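Local coordinates for FAD:protein FMN transferase (Pseudomonas stutzeri ATCC 14405 = CCUG 16156, PDB 5MGY) that probably transfers FMN from FAD to a threonine side chain of a target protein, releasing AMP in a magnesium-dependent reaction, at residues D237-Y241 and I253-A258; E41-I45 and L166-R170; G293-F298 and T309-F314; D99-L105 and A129-Q135; N156-Y162 and T267-G272. All blocks are in the same frame, centred on the assembly; numbering follows the deposited sequence.

The five contacts show how a metal site can be built where distant segments meet, while other contacts join helices, loops and sheet. The centre of contact 5 lies about 3 Å from that of the chain, and the contact supplies two of the three magnesium-binding residues. Contact 2 uses helix 159-173 too, its centre about 15 Å from that of contact 5. Contact 4 comes within about 4 Å of contact 5, nearest atoms, with Leu-100 beside Ser-157. Contacts 1 and 3 reach neighbouring strands of the large sheet and touch through Leu-257 CD1 and Phe-298 CD1 at 3.7 Å. Contacts 1 and 2 lie on opposite sides of the chain's centre, about 37 Å apart between centres.

Contact 1 of 5, residues D237-Y241 and I253-A258; sequences DGRRY and IEHHLA
The guanidinium of Arg-240 supplies the strongest bonds. Its NH2 donates to Leu-257 O at 2.6 Å and, almost straight, to His-255 O at 3.0 Å, while NH1 adds a weak bond to Leu-257 O at 3.2 Å. Both carbonyls lie near the guanidinium plane. Chi1 to chi3 are all t and chi4 is also near 180°, so the side chain is fully extended. Arg-239 and Arg-240 have extended backbones; 253-256 is loop, entering the strand at Leu-257. One charged group thereby ties strand 239-241, second member of a two-stranded antiparallel hairpin with 234-236, to the loop before strand 257-264 of the large sheet and to that strand's first residue. The closest CA atoms are those of Arg-240 and Glu-254, 5.6 Å apart. Ile-253 CD1 covers one guanidinium face, 3.6 Å from Arg-240 NH2. At the exposed margin, Arg-239 NH2 and Glu-254 OE2 are 4.1 Å apart, too far for a salt bridge. The side chains of His-255 and Leu-257 touch Pro-282 of helix 267-292.

Contact 2 of 5, residues E41-I45 and L166-R170; sequences EVEAI and LVIDR. Unlike the reference sequence in segment 41-45: Ile-45 (reference Leu).
Two helices lying on the same antiparallel sheet, an alpha-beta layered arrangement, meet here with their N-to-C directions at 143°, closer to antiparallel than perpendicular. The short segments 41-45 (helix 35-53) and 166-170 (helix 159-173) have axes 10.0 Å apart at closest approach, and all ten residues are helical. The register sets Val-42 against Val-167, CA atoms 6.1 Å apart, and Glu-41 against Arg-170 at 7.7 Å. Ile-45, chi1 m and chi2 t, is the main projection: its CB points at the other helix and the side chain enters the hollow between Leu-166, Val-167 and Arg-170. Its CD1 stands 3.8 Å from Val-167 CG2 and 4.0 Å from Arg-170 CG, and its CG2 is 4.0 Å from Leu-166 CB. The two valines, both with chi1 t, touch through Val-42 CG2 and Val-167 CG1 at 3.6 Å. They also face the sheet, Val-42 against Tyr-22 and Val-24 and Val-167 against Val-181 and Ile-183, so this part of the interface joins the core beneath the helices. Polar groups close the other margin. Arg-170 folds back through three m torsions and offers its guanidinium edge to Glu-41 in a two-pronged salt bridge, with Arg-170 NE donating to Glu-41 OE1 at 2.6 Å and NH2 to OE2 at 2.7 Å.

Contact 3 of 5, residues G293-F298 and T309-F314; sequences GIAAFF and TSTKAF
Backbone hydrogen bonds set the register. Phe-298 and Thr-309 form an antiparallel hydrogen-bonded pair, with Phe-298 N to Thr-309 O at 2.7 Å and Thr-309 N to Phe-298 O at 3.2 Å. Phe-297 and Ser-310 follow as a non-hydrogen-bonded pair, CA atoms 4.3 Å apart, and Thr-311 N then donates to Ala-296 O at 3.0 Å. Gly-293, with positive phi, is the C-prime residue of a Schellman motif ending helix 267-292. This is the open end of the hairpin 295-301/306-310, which forms one edge of the large sheet, where the second strand turns into helix 312-318. Side-chain bonds mark the change: Thr-311, chi1 p, is the N-cap, its OG1 accepting from Phe-314 N at 3.1 Å and donating to Ile-294 O at 2.7 Å. Apolar contacts pack the new helix on the strand, with Ala-295 CB 4.2 Å from Ala-313 CB and 4.1 Å from Phe-314 CB. Phe-297 CD1 lies 3.9 Å from Phe-314 CZ, their rings oblique at 40°; both side chains touch Ile-203.

Contact 4 of 5, residues D99-L105 and A129-Q135; sequences DLTLEPL and ARALTGQ
Asp-99 opens the segment with an Asx turn: its OD2 accepts from Thr-101 N at 3.1 Å and from Thr-101 OG1 at 2.6 Å. Leu-100 makes a long, weak hydrogen bond from its N to Gln-135 OE1 at 3.5 Å, and its CD1 is 3.8 Å from Gln-135 NE2. Thr-101, chi1 p and CB directed at the other segment, is the central link. While its hydroxyl donates to Asp-99, OG1 accepts from Gly-134 N at 2.8 Å, so one side chain ties the two turns together; Thr-101 and Thr-133 have CA atoms 5.3 Å apart. The backbone angles of Gly-134 (121/99) by themselves call for glycine. From Glu-103 the chain is helical, and Pro-104 sets its CB 4.3 Å from Ala-129 CB and its CG 4.3 Å from Leu-132 CB. Leu-105 reaches Ala-129 CB through CD2 at 3.9 Å and Thr-133 CG2 through CD1 at 4.1 Å. Thus the start of helix 103-108 packs against the C-terminal end of helix 123-131, while Leu-100, backbone-bonded to Asp-154 and resting on Phe-155, lies on the side toward the metal-binding Ser-157, about 4 Å away between side chains.

Contact 5 of 5, residues N156-Y162 and T267-G272; sequences NSIAAGY and TLRADG. With MG (magnesium ion), chain I.
Residues 156-158 lead as a turn into helix 159-173, and 267-272 form the first part of helix 267-292. The backbones come very close: the CA atoms of Gly-161 and Leu-268 are 4.2 Å apart, those of Ile-158 and Asp-271 5.2 Å. Glycine permits this approach, since a CB on Gly-161 would clash with Thr-267 O and Asp-271 CB; Gly-161 CA instead makes a CA-H...O contact with Thr-267 O at 3.6 Å. The magnesium ion lies where the segments converge, bound by Ser-157 O and by Asp-271 OD2, each 2.4 Å from the metal, with Thr-275 OG1 as the third protein ligand. Asp-271, chi1 t, uses its two carboxylate oxygens differently: OD2 binds the ion, whereas OD1 accepts from Gly-161 N at 3.0 Å, fixing the carboxylate against the first turn of the opposing helix. This is the metal site of an ApbE flavin transferase, here without FAD. Away from the ion, Leu-268 CD2 meets Ile-158 CG2 at 3.9 Å, and Leu-268 CD1 meets the Tyr-162 ring at CD1, 3.7 Å away. Helix 78-93 lies beside these side chains, meeting Ile-158 through Leu-90 and Tyr-162 through Met-79 and Leu-83, while strand 222-227 of the large sheet touches Ala-270 and Asp-271 through Ser-225.

Contact 1 of 5, residues D237-Y241 and I253-A258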
# COMPACT_ATOMS: atom_id res chain seq x y z
N ASP A 237 18.85 -4.16 -20.33
CA ASP A 237 20.25 -4.59 -20.51
C ASP A 237 20.74 -5.71 -19.58
O ASP A 237 21.90 -5.72 -19.22
CB ASP A 237 21.20 -3.37 -20.42
CG ASP A 237 21.04 -2.43 -21.57
OD1 ASP A 237 21.64 -2.73 -22.61
OD2 ASP A 237 20.32 -1.42 -21.43
N GLY A 238 19.87 -6.64 -19.20
CA GLY A 238 20.26 -7.75 -18.30
C GLY A 238 20.37 -7.36 -16.83
O GLY A 238 20.80 -8.17 -16.01
N ARG A 239 19.97 -6.12 -16.50
CA ARG A 239 19.93 -5.59 -15.15
C ARG A 239 18.47 -5.25 -14.86
O ARG A 239 17.77 -4.74 -15.71
CB ARG A 239 20.80 -4.34 -15.04
CG ARG A 239 20.98 -3.86 -13.61
CD ARG A 239 21.61 -2.48 -13.53
NE ARG A 239 22.71 -2.30 -14.49
CZ ARG A 239 23.99 -2.66 -14.32
NH1 ARG A 239 24.87 -2.44 -15.29
NH2 ARG A 239 24.45 -3.22 -13.21
N ARG A 240 18.01 -5.49 -13.65
CA ARG A 240 16.59 -5.28 -13.37
C ARG A 240 16.11 -3.82 -13.39
O ARG A 240 16.66 -2.96 -12.73
CB ARG A 240 16.22 -5.84 -12.02
CG ARG A 240 14.83 -5.40 -11.59
CD ARG A 240 14.24 -6.23 -10.52
NE ARG A 240 12.80 -6.03 -10.45
CZ ARG A 240 12.05 -6.38 -9.40
NH1 ARG A 240 10.75 -6.16 -9.42
NH2 ARG A 240 12.61 -6.95 -8.31
N TYR A 241 15.04 -3.58 -14.13
CA TYR A 241 14.35 -2.29 -14.20
C TYR A 241 13.06 -2.21 -13.32
O TYR A 241 12.15 -3.03 -13.44
CB TYR A 241 14.01 -1.95 -15.67
CG TYR A 241 13.69 -0.50 -15.82
CD1 TYR A 241 14.69 0.41 -16.24
CD2 TYR A 241 12.38 -0.01 -15.52
CE1 TYR A 241 14.38 1.78 -16.32
CE2 TYR A 241 12.04 1.32 -15.59
CZ TYR A 241 13.02 2.21 -15.98
OH TYR A 241 12.60 3.52 -16.05
N ILE A 253 16.39 -0.85 -7.03
CA ILE A 253 16.63 -2.16 -6.56
C ILE A 253 17.14 -3.03 -7.69
O ILE A 253 16.68 -2.92 -8.82
CB ILE A 253 15.35 -2.79 -5.98
CG1 ILE A 253 14.20 -2.78 -7.00
CG2 ILE A 253 14.97 -2.10 -4.70
CD1 ILE A 253 13.17 -3.83 -6.71
N GLU A 254 18.09 -3.90 -7.33
CA GLU A 254 18.75 -4.81 -8.25
C GLU A 254 18.20 -6.21 -8.22
O GLU A 254 18.35 -6.91 -9.19
CB GLU A 254 20.24 -4.86 -7.91
CG GLU A 254 20.94 -3.51 -8.08
CD GLU A 254 22.09 -3.52 -9.10
OE1 GLU A 254 22.97 -4.41 -9.10
OE2 GLU A 254 22.09 -2.60 -9.91
N HIS A 255 17.59 -6.60 -7.11
CA HIS A 255 17.26 -8.01 -6.78
C HIS A 255 16.08 -8.58 -7.57
O HIS A 255 15.41 -7.89 -8.33
CB HIS A 255 16.92 -8.13 -5.30
CG HIS A 255 15.69 -7.38 -4.92
ND1 HIS A 255 15.70 -6.34 -4.01
CD2 HIS A 255 14.41 -7.48 -5.35
CE1 HIS A 255 14.49 -5.87 -3.87
NE2 HIS A 255 13.68 -6.54 -4.67
N HIS A 256 15.79 -9.85 -7.32
CA HIS A 256 14.87 -10.59 -8.16
C HIS A 256 13.43 -10.74 -7.65
O HIS A 256 12.65 -11.38 -8.29
CB HIS A 256 15.49 -11.96 -8.41
CG HIS A 256 16.81 -11.93 -9.14
ND1 HIS A 256 16.98 -11.34 -10.38
CD2 HIS A 256 18.01 -12.47 -8.82
CE1 HIS A 256 18.23 -11.49 -10.78
NE2 HIS A 256 18.87 -12.17 -9.84
N LEU A 257 13.06 -10.21 -6.49
CA LEU A 257 11.65 -10.28 -6.02
C LEU A 257 10.67 -9.59 -6.95
O LEU A 257 10.76 -8.39 -7.16
CB LEU A 257 11.53 -9.65 -4.64
CG LEU A 257 10.20 -9.78 -3.91
CD1 LEU A 257 9.79 -11.24 -3.85
CD2 LEU A 257 10.36 -9.23 -2.50
N ALA A 258 9.73 -10.35 -7.52
CA ALA A 258 8.81 -9.84 -8.55
C ALA A 258 7.45 -9.39 -7.99
O ALA A 258 6.78 -8.51 -8.54
CB ALA A 258 8.60 -10.88 -9.63

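Contact 2 of 5, residues E41-I45 and L166-R170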
# COMPACT_ATOMS: atom_id res chain seq x y z
N GLU A 41 -20.53 7.76 0.26
CA GLU A 41 -19.59 7.74 1.41
C GLU A 41 -18.13 7.36 0.98
O GLU A 41 -17.15 7.95 1.45
CB GLU A 41 -20.10 6.79 2.50
CG GLU A 41 -21.32 7.31 3.27
CD GLU A 41 -20.97 8.10 4.53
OE1 GLU A 41 -19.80 8.09 4.99
OE2 GLU A 41 -21.89 8.69 5.11
N VAL A 42 -18.04 6.42 0.04
CA VAL A 42 -16.74 6.01 -0.46
C VAL A 42 -16.12 7.10 -1.32
O VAL A 42 -14.90 7.23 -1.36
CB VAL A 42 -16.78 4.69 -1.28
CG1 VAL A 42 -15.44 4.42 -1.98
CG2 VAL A 42 -17.06 3.50 -0.37
N GLU A 43 -16.94 7.85 -2.03
CA GLU A 43 -16.39 8.86 -2.90
C GLU A 43 -15.91 10.05 -2.10
O GLU A 43 -14.94 10.67 -2.46
CB GLU A 43 -17.41 9.28 -3.92
CG GLU A 43 -16.78 9.67 -5.26
CD GLU A 43 -16.56 8.47 -6.17
OE1 GLU A 43 -15.47 8.34 -6.71
OE2 GLU A 43 -17.51 7.68 -6.35
N ALA A 44 -16.61 10.32 -1.02
CA ALA A 44 -16.26 11.40 -0.14
C ALA A 44 -14.91 11.15 0.45
O ALA A 44 -14.09 12.03 0.48
CB ALA A 44 -17.28 11.52 0.99
N ILE A 45 -14.68 9.93 0.88
CA ILE A 45 -13.47 9.56 1.55
C ILE A 45 -12.31 9.70 0.62
O ILE A 45 -11.26 10.15 1.02
CB ILE A 45 -13.57 8.12 2.01
CG1 ILE A 45 -14.72 8.02 3.00
CG2 ILE A 45 -12.25 7.61 2.62
CD1 ILE A 45 -15.04 6.60 3.41
N LEU A 166 -10.36 3.11 6.14
CA LEU A 166 -11.36 4.17 6.35
C LEU A 166 -12.74 3.81 5.81
O LEU A 166 -13.74 4.03 6.49
CB LEU A 166 -10.91 5.54 5.80
CG LEU A 166 -9.71 6.21 6.53
CD1 LEU A 166 -9.24 7.42 5.70
CD2 LEU A 166 -9.99 6.53 8.02
N VAL A 167 -12.81 3.26 4.61
CA VAL A 167 -14.07 2.84 4.06
C VAL A 167 -14.72 1.80 4.97
O VAL A 167 -15.88 1.89 5.26
CB VAL A 167 -13.93 2.33 2.63
CG1 VAL A 167 -15.21 1.64 2.16
CG2 VAL A 167 -13.60 3.50 1.72
N ILE A 168 -13.95 0.85 5.46
CA ILE A 168 -14.50 -0.14 6.39
C ILE A 168 -14.99 0.47 7.73
O ILE A 168 -15.98 0.04 8.27
CB ILE A 168 -13.50 -1.29 6.61
CG1 ILE A 168 -13.43 -2.13 5.34
CG2 ILE A 168 -13.91 -2.19 7.78
CD1 ILE A 168 -12.33 -3.18 5.33
N ASP A 169 -14.32 1.44 8.29
CA ASP A 169 -14.84 2.04 9.52
C ASP A 169 -16.25 2.60 9.25
O ASP A 169 -17.13 2.49 10.10
CB ASP A 169 -13.90 3.13 10.07
CG ASP A 169 -12.55 2.55 10.56
OD1 ASP A 169 -12.43 1.33 10.81
OD2 ASP A 169 -11.57 3.32 10.69
N ARG A 170 -16.44 3.16 8.06
CA ARG A 170 -17.71 3.77 7.68
C ARG A 170 -18.82 2.84 7.39
O ARG A 170 -19.96 3.18 7.69
CB ARG A 170 -17.58 4.65 6.45
CG ARG A 170 -17.07 6.04 6.79
CD ARG A 170 -17.92 6.80 7.80
NE ARG A 170 -19.29 7.08 7.35
CZ ARG A 170 -20.27 7.53 8.15
NH1 ARG A 170 -20.03 7.70 9.45
NH2 ARG A 170 -21.50 7.78 7.66

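Contact 3 of 5, residues G293-F298 and T309-F314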
# COMPACT_ATOMS: atom_id res chain seq x y z
N GLY A 293 7.22 -11.85 12.26
CA GLY A 293 6.01 -12.64 12.21
C GLY A 293 4.96 -12.21 11.20
O GLY A 293 3.79 -12.32 11.45
N ILE A 294 5.39 -11.77 10.03
CA ILE A 294 4.51 -11.25 9.04
C ILE A 294 4.01 -12.43 8.20
O ILE A 294 4.79 -13.32 7.86
CB ILE A 294 5.22 -10.24 8.14
CG1 ILE A 294 5.67 -9.06 9.00
CG2 ILE A 294 4.32 -9.80 7.00
CD1 ILE A 294 6.64 -8.11 8.29
N ALA A 295 2.72 -12.41 7.88
CA ALA A 295 2.20 -13.34 6.95
C ALA A 295 2.47 -12.78 5.54
O ALA A 295 1.93 -11.73 5.15
CB ALA A 295 0.73 -13.57 7.19
N ALA A 296 3.33 -13.46 4.79
CA ALA A 296 3.71 -12.98 3.46
C ALA A 296 3.98 -14.13 2.48
O ALA A 296 4.39 -15.22 2.91
CB ALA A 296 4.95 -12.11 3.58
N PHE A 297 3.81 -13.86 1.19
CA PHE A 297 3.95 -14.83 0.11
C PHE A 297 4.76 -14.15 -1.00
O PHE A 297 4.26 -13.24 -1.67
CB PHE A 297 2.56 -15.20 -0.40
CG PHE A 297 2.54 -16.20 -1.52
CD1 PHE A 297 2.36 -17.57 -1.20
CD2 PHE A 297 2.65 -15.82 -2.86
CE1 PHE A 297 2.29 -18.53 -2.21
CE2 PHE A 297 2.60 -16.79 -3.86
CZ PHE A 297 2.44 -18.15 -3.54
N PHE A 298 6.00 -14.58 -1.19
CA PHE A 298 6.92 -14.00 -2.14
C PHE A 298 6.93 -14.64 -3.54
O PHE A 298 6.72 -15.81 -3.65
CB PHE A 298 8.32 -14.15 -1.59
CG PHE A 298 8.56 -13.41 -0.35
CD1 PHE A 298 9.43 -12.32 -0.35
CD2 PHE A 298 7.95 -13.77 0.82
CE1 PHE A 298 9.66 -11.60 0.81
CE2 PHE A 298 8.19 -13.05 1.97
CZ PHE A 298 9.04 -11.97 1.97
N THR A 309 7.57 -18.47 -2.14
CA THR A 309 7.95 -18.78 -0.77
C THR A 309 6.95 -18.08 0.15
O THR A 309 6.59 -16.96 -0.07
CB THR A 309 9.41 -18.33 -0.50
OG1 THR A 309 10.19 -18.51 -1.71
CG2 THR A 309 10.01 -19.10 0.70
N SER A 310 6.51 -18.77 1.17
CA SER A 310 5.52 -18.27 2.10
C SER A 310 6.23 -18.23 3.46
O SER A 310 7.26 -18.81 3.60
CB SER A 310 4.25 -19.18 2.07
OG SER A 310 4.43 -20.47 2.68
N THR A 311 5.73 -17.48 4.41
CA THR A 311 6.34 -17.44 5.71
C THR A 311 5.64 -18.42 6.57
O THR A 311 4.66 -19.04 6.18
CB THR A 311 6.24 -16.04 6.36
OG1 THR A 311 4.86 -15.73 6.65
CG2 THR A 311 6.89 -14.98 5.45
N LYS A 312 6.15 -18.51 7.77
CA LYS A 312 5.59 -19.29 8.84
C LYS A 312 4.22 -18.81 9.26
O LYS A 312 3.31 -19.63 9.37
CB LYS A 312 6.57 -19.22 9.99
CG LYS A 312 6.22 -20.03 11.21
CD LYS A 312 7.29 -19.88 12.29
CE LYS A 312 8.67 -20.34 11.80
NZ LYS A 312 9.63 -20.47 12.91
N ALA A 313 4.08 -17.50 9.50
CA ALA A 313 2.79 -16.90 9.90
C ALA A 313 1.75 -17.10 8.81
O ALA A 313 0.58 -17.35 9.13
CB ALA A 313 2.95 -15.41 10.24
N PHE A 314 2.15 -16.99 7.55
CA PHE A 314 1.26 -17.24 6.42
C PHE A 314 0.78 -18.68 6.40
O PHE A 314 -0.38 -18.96 6.05
CB PHE A 314 1.97 -16.94 5.12
CG PHE A 314 1.14 -17.14 3.88
CD1 PHE A 314 1.00 -18.38 3.29
CD2 PHE A 314 0.55 -16.06 3.27
CE1 PHE A 314 0.25 -18.54 2.12
CE2 PHE A 314 -0.21 -16.19 2.11
CZ PHE A 314 -0.36 -17.43 1.53

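Contact 4 of 5, residues D99-L105 and A129-Q135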
# COMPACT_ATOMS: atom_id res chain seq x y z
N ASP A 99 10.02 4.23 3.89
CA ASP A 99 10.35 5.65 3.98
C ASP A 99 9.33 6.51 3.18
O ASP A 99 9.21 6.44 1.93
CB ASP A 99 11.81 5.87 3.50
CG ASP A 99 12.51 7.09 4.16
OD1 ASP A 99 13.67 6.97 4.59
OD2 ASP A 99 11.92 8.17 4.28
N LEU A 100 8.65 7.39 3.88
CA LEU A 100 7.79 8.40 3.21
C LEU A 100 8.51 9.56 2.47
O LEU A 100 7.83 10.33 1.80
CB LEU A 100 6.84 9.02 4.22
CG LEU A 100 5.98 8.01 4.97
CD1 LEU A 100 5.27 8.63 6.13
CD2 LEU A 100 4.95 7.41 4.02
N THR A 101 9.84 9.67 2.58
CA THR A 101 10.54 10.86 2.22
C THR A 101 11.35 10.68 0.97
O THR A 101 12.37 11.34 0.79
CB THR A 101 11.47 11.33 3.37
OG1 THR A 101 12.63 10.54 3.51
CG2 THR A 101 10.76 11.28 4.65
N LEU A 102 10.87 9.87 0.05
CA LEU A 102 11.66 9.62 -1.15
C LEU A 102 11.31 10.52 -2.32
O LEU A 102 11.93 10.39 -3.38
CB LEU A 102 11.53 8.15 -1.57
CG LEU A 102 12.45 7.14 -0.87
CD1 LEU A 102 12.96 7.56 0.51
CD2 LEU A 102 11.68 5.83 -0.76
N GLU A 103 10.37 11.43 -2.15
CA GLU A 103 9.89 12.18 -3.31
C GLU A 103 10.99 12.87 -4.14
O GLU A 103 10.88 12.88 -5.35
CB GLU A 103 8.78 13.18 -2.91
CG GLU A 103 8.17 14.02 -4.03
CD GLU A 103 6.80 13.59 -4.57
OE1 GLU A 103 6.40 12.39 -4.66
OE2 GLU A 103 6.12 14.53 -5.00
N PRO A 104 12.04 13.41 -3.48
CA PRO A 104 13.15 13.97 -4.25
C PRO A 104 13.93 12.95 -5.03
O PRO A 104 14.44 13.29 -6.08
CB PRO A 104 14.03 14.61 -3.19
CG PRO A 104 13.11 14.84 -2.02
CD PRO A 104 12.22 13.63 -2.04
N LEU A 105 14.04 11.72 -4.55
CA LEU A 105 14.75 10.72 -5.34
C LEU A 105 13.81 10.21 -6.42
O LEU A 105 14.25 9.88 -7.52
CB LEU A 105 15.25 9.57 -4.49
CG LEU A 105 16.33 9.90 -3.49
CD1 LEU A 105 16.41 8.79 -2.46
CD2 LEU A 105 17.64 10.06 -4.20
N ALA A 129 20.17 14.95 -3.47
CA ALA A 129 18.81 14.59 -3.17
C ALA A 129 18.69 13.74 -1.88
O ALA A 129 17.81 13.97 -1.09
CB ALA A 129 18.15 13.92 -4.37
N ARG A 130 19.59 12.79 -1.65
CA ARG A 130 19.55 12.02 -0.41
C ARG A 130 19.68 12.91 0.81
O ARG A 130 19.14 12.59 1.86
CB ARG A 130 20.58 10.88 -0.37
CG ARG A 130 19.97 9.47 -0.56
CD ARG A 130 20.97 8.32 -0.37
NE ARG A 130 22.21 8.65 -1.10
CZ ARG A 130 23.38 9.05 -0.58
NH1 ARG A 130 23.60 9.13 0.73
NH2 ARG A 130 24.39 9.34 -1.41
N ALA A 131 20.39 14.02 0.71
CA ALA A 131 20.46 14.97 1.85
C ALA A 131 19.13 15.68 2.16
O ALA A 131 18.96 16.12 3.26
CB ALA A 131 21.56 15.98 1.66
N LEU A 132 18.19 15.73 1.19
CA LEU A 132 16.80 16.15 1.42
C LEU A 132 15.82 15.04 1.86
O LEU A 132 14.60 15.29 1.90
CB LEU A 132 16.21 16.83 0.17
CG LEU A 132 17.08 17.89 -0.54
CD1 LEU A 132 16.45 18.47 -1.82
CD2 LEU A 132 17.47 18.92 0.54
N THR A 133 16.36 13.86 2.16
CA THR A 133 15.53 12.73 2.55
C THR A 133 15.85 12.39 3.97
O THR A 133 16.76 12.98 4.55
CB THR A 133 15.72 11.49 1.65
OG1 THR A 133 17.04 10.98 1.82
CG2 THR A 133 15.53 11.80 0.19
N GLY A 134 15.03 11.49 4.52
CA GLY A 134 15.22 10.92 5.86
C GLY A 134 14.11 11.10 6.89
O GLY A 134 14.06 12.12 7.54
N GLN A 135 13.29 10.07 7.07
CA GLN A 135 12.23 9.97 8.13
C GLN A 135 12.59 10.53 9.48
O GLN A 135 11.77 11.09 10.17
CB GLN A 135 11.85 8.48 8.30
CG GLN A 135 10.59 8.17 9.11
CD GLN A 135 9.33 7.94 8.23
OE1 GLN A 135 9.34 7.14 7.26
NE2 GLN A 135 8.20 8.66 8.58

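Contact 5 of 5, residues N156-Y162 and T267-G272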
# COMPACT_ATOMS: atom_id res chain seq x y z
N ASN A 156 2.16 7.23 -1.12
CA ASN A 156 1.59 6.23 -2.05
C ASN A 156 1.82 4.83 -1.55
O ASN A 156 1.01 3.98 -1.79
CB ASN A 156 2.11 6.36 -3.49
CG ASN A 156 1.13 7.06 -4.45
OD1 ASN A 156 -0.08 6.98 -4.33
ND2 ASN A 156 1.68 7.68 -5.45
N SER A 157 2.86 4.58 -0.80
CA SER A 157 3.17 3.23 -0.35
C SER A 157 2.14 2.70 0.65
O SER A 157 1.94 1.45 0.73
CB SER A 157 4.60 3.15 0.20
OG SER A 157 4.71 3.97 1.32
N ILE A 158 1.49 3.63 1.38
CA ILE A 158 0.32 3.35 2.28
C ILE A 158 -1.12 3.91 2.02
O ILE A 158 -2.08 3.48 2.70
CB ILE A 158 0.62 3.64 3.76
CG1 ILE A 158 1.18 5.02 3.99
CG2 ILE A 158 1.64 2.67 4.23
CD1 ILE A 158 1.36 5.39 5.48
N ALA A 159 -1.29 4.83 1.07
CA ALA A 159 -2.63 5.50 0.89
C ALA A 159 -3.79 4.53 0.59
O ALA A 159 -4.79 4.55 1.27
CB ALA A 159 -2.58 6.58 -0.16
N ALA A 160 -3.62 3.66 -0.41
CA ALA A 160 -4.68 2.73 -0.80
C ALA A 160 -5.11 1.84 0.36
O ALA A 160 -6.29 1.64 0.60
CB ALA A 160 -4.24 1.88 -1.98
N GLY A 161 -4.16 1.38 1.12
CA GLY A 161 -4.52 0.61 2.27
C GLY A 161 -5.26 1.29 3.38
O GLY A 161 -6.08 0.64 4.04
N TYR A 162 -4.84 2.53 3.67
CA TYR A 162 -5.49 3.43 4.59
C TYR A 162 -6.94 3.67 4.12
O TYR A 162 -7.87 3.56 4.92
CB TYR A 162 -4.72 4.72 4.64
CG TYR A 162 -5.27 5.75 5.56
CD1 TYR A 162 -5.47 5.46 6.90
CD2 TYR A 162 -5.57 7.06 5.09
CE1 TYR A 162 -5.95 6.43 7.77
CE2 TYR A 162 -6.05 8.05 5.95
CZ TYR A 162 -6.24 7.73 7.27
OH TYR A 162 -6.71 8.68 8.13
N THR A 267 -5.12 -3.20 6.82
CA THR A 267 -4.76 -3.08 5.40
C THR A 267 -3.70 -1.97 5.17
O THR A 267 -2.99 -1.99 4.19
CB THR A 267 -6.02 -2.70 4.64
OG1 THR A 267 -7.09 -3.49 5.11
CG2 THR A 267 -5.86 -2.90 3.19
N LEU A 268 -3.66 -0.97 6.06
CA LEU A 268 -2.64 0.08 5.98
C LEU A 268 -1.25 -0.59 6.13
O LEU A 268 -0.37 -0.46 5.25
CB LEU A 268 -2.90 1.13 7.09
CG LEU A 268 -2.05 2.41 7.05
CD1 LEU A 268 -2.57 3.50 7.96
CD2 LEU A 268 -0.58 2.13 7.34
N ARG A 269 -1.09 -1.31 7.24
CA ARG A 269 0.11 -2.15 7.52
C ARG A 269 0.50 -3.12 6.40
O ARG A 269 1.67 -3.17 6.01
CB ARG A 269 -0.01 -2.87 8.90
CG ARG A 269 0.15 -1.80 9.99
CD ARG A 269 0.66 -2.20 11.34
NE ARG A 269 2.00 -2.85 11.38
CZ ARG A 269 3.17 -2.25 11.49
NH1 ARG A 269 4.26 -2.98 11.58
NH2 ARG A 269 3.28 -0.94 11.48
N ALA A 270 -0.48 -3.80 5.81
CA ALA A 270 -0.17 -4.66 4.69
C ALA A 270 0.41 -3.88 3.50
O ALA A 270 1.29 -4.36 2.85
CB ALA A 270 -1.40 -5.46 4.24
N ASP A 271 -0.08 -2.68 3.24
CA ASP A 271 0.33 -1.89 2.07
C ASP A 271 1.76 -1.42 2.31
O ASP A 271 2.57 -1.31 1.35
CB ASP A 271 -0.71 -0.72 1.85
CG ASP A 271 -0.66 -0.08 0.43
OD1 ASP A 271 -1.32 0.99 0.24
OD2 ASP A 271 0.05 -0.58 -0.48
N GLY A 272 2.04 -1.15 3.59
CA GLY A 272 3.29 -0.62 4.02
C GLY A 272 4.36 -1.69 4.00
O GLY A 272 5.40 -1.53 3.34
MG MG I . 2.24 0.07 -1.15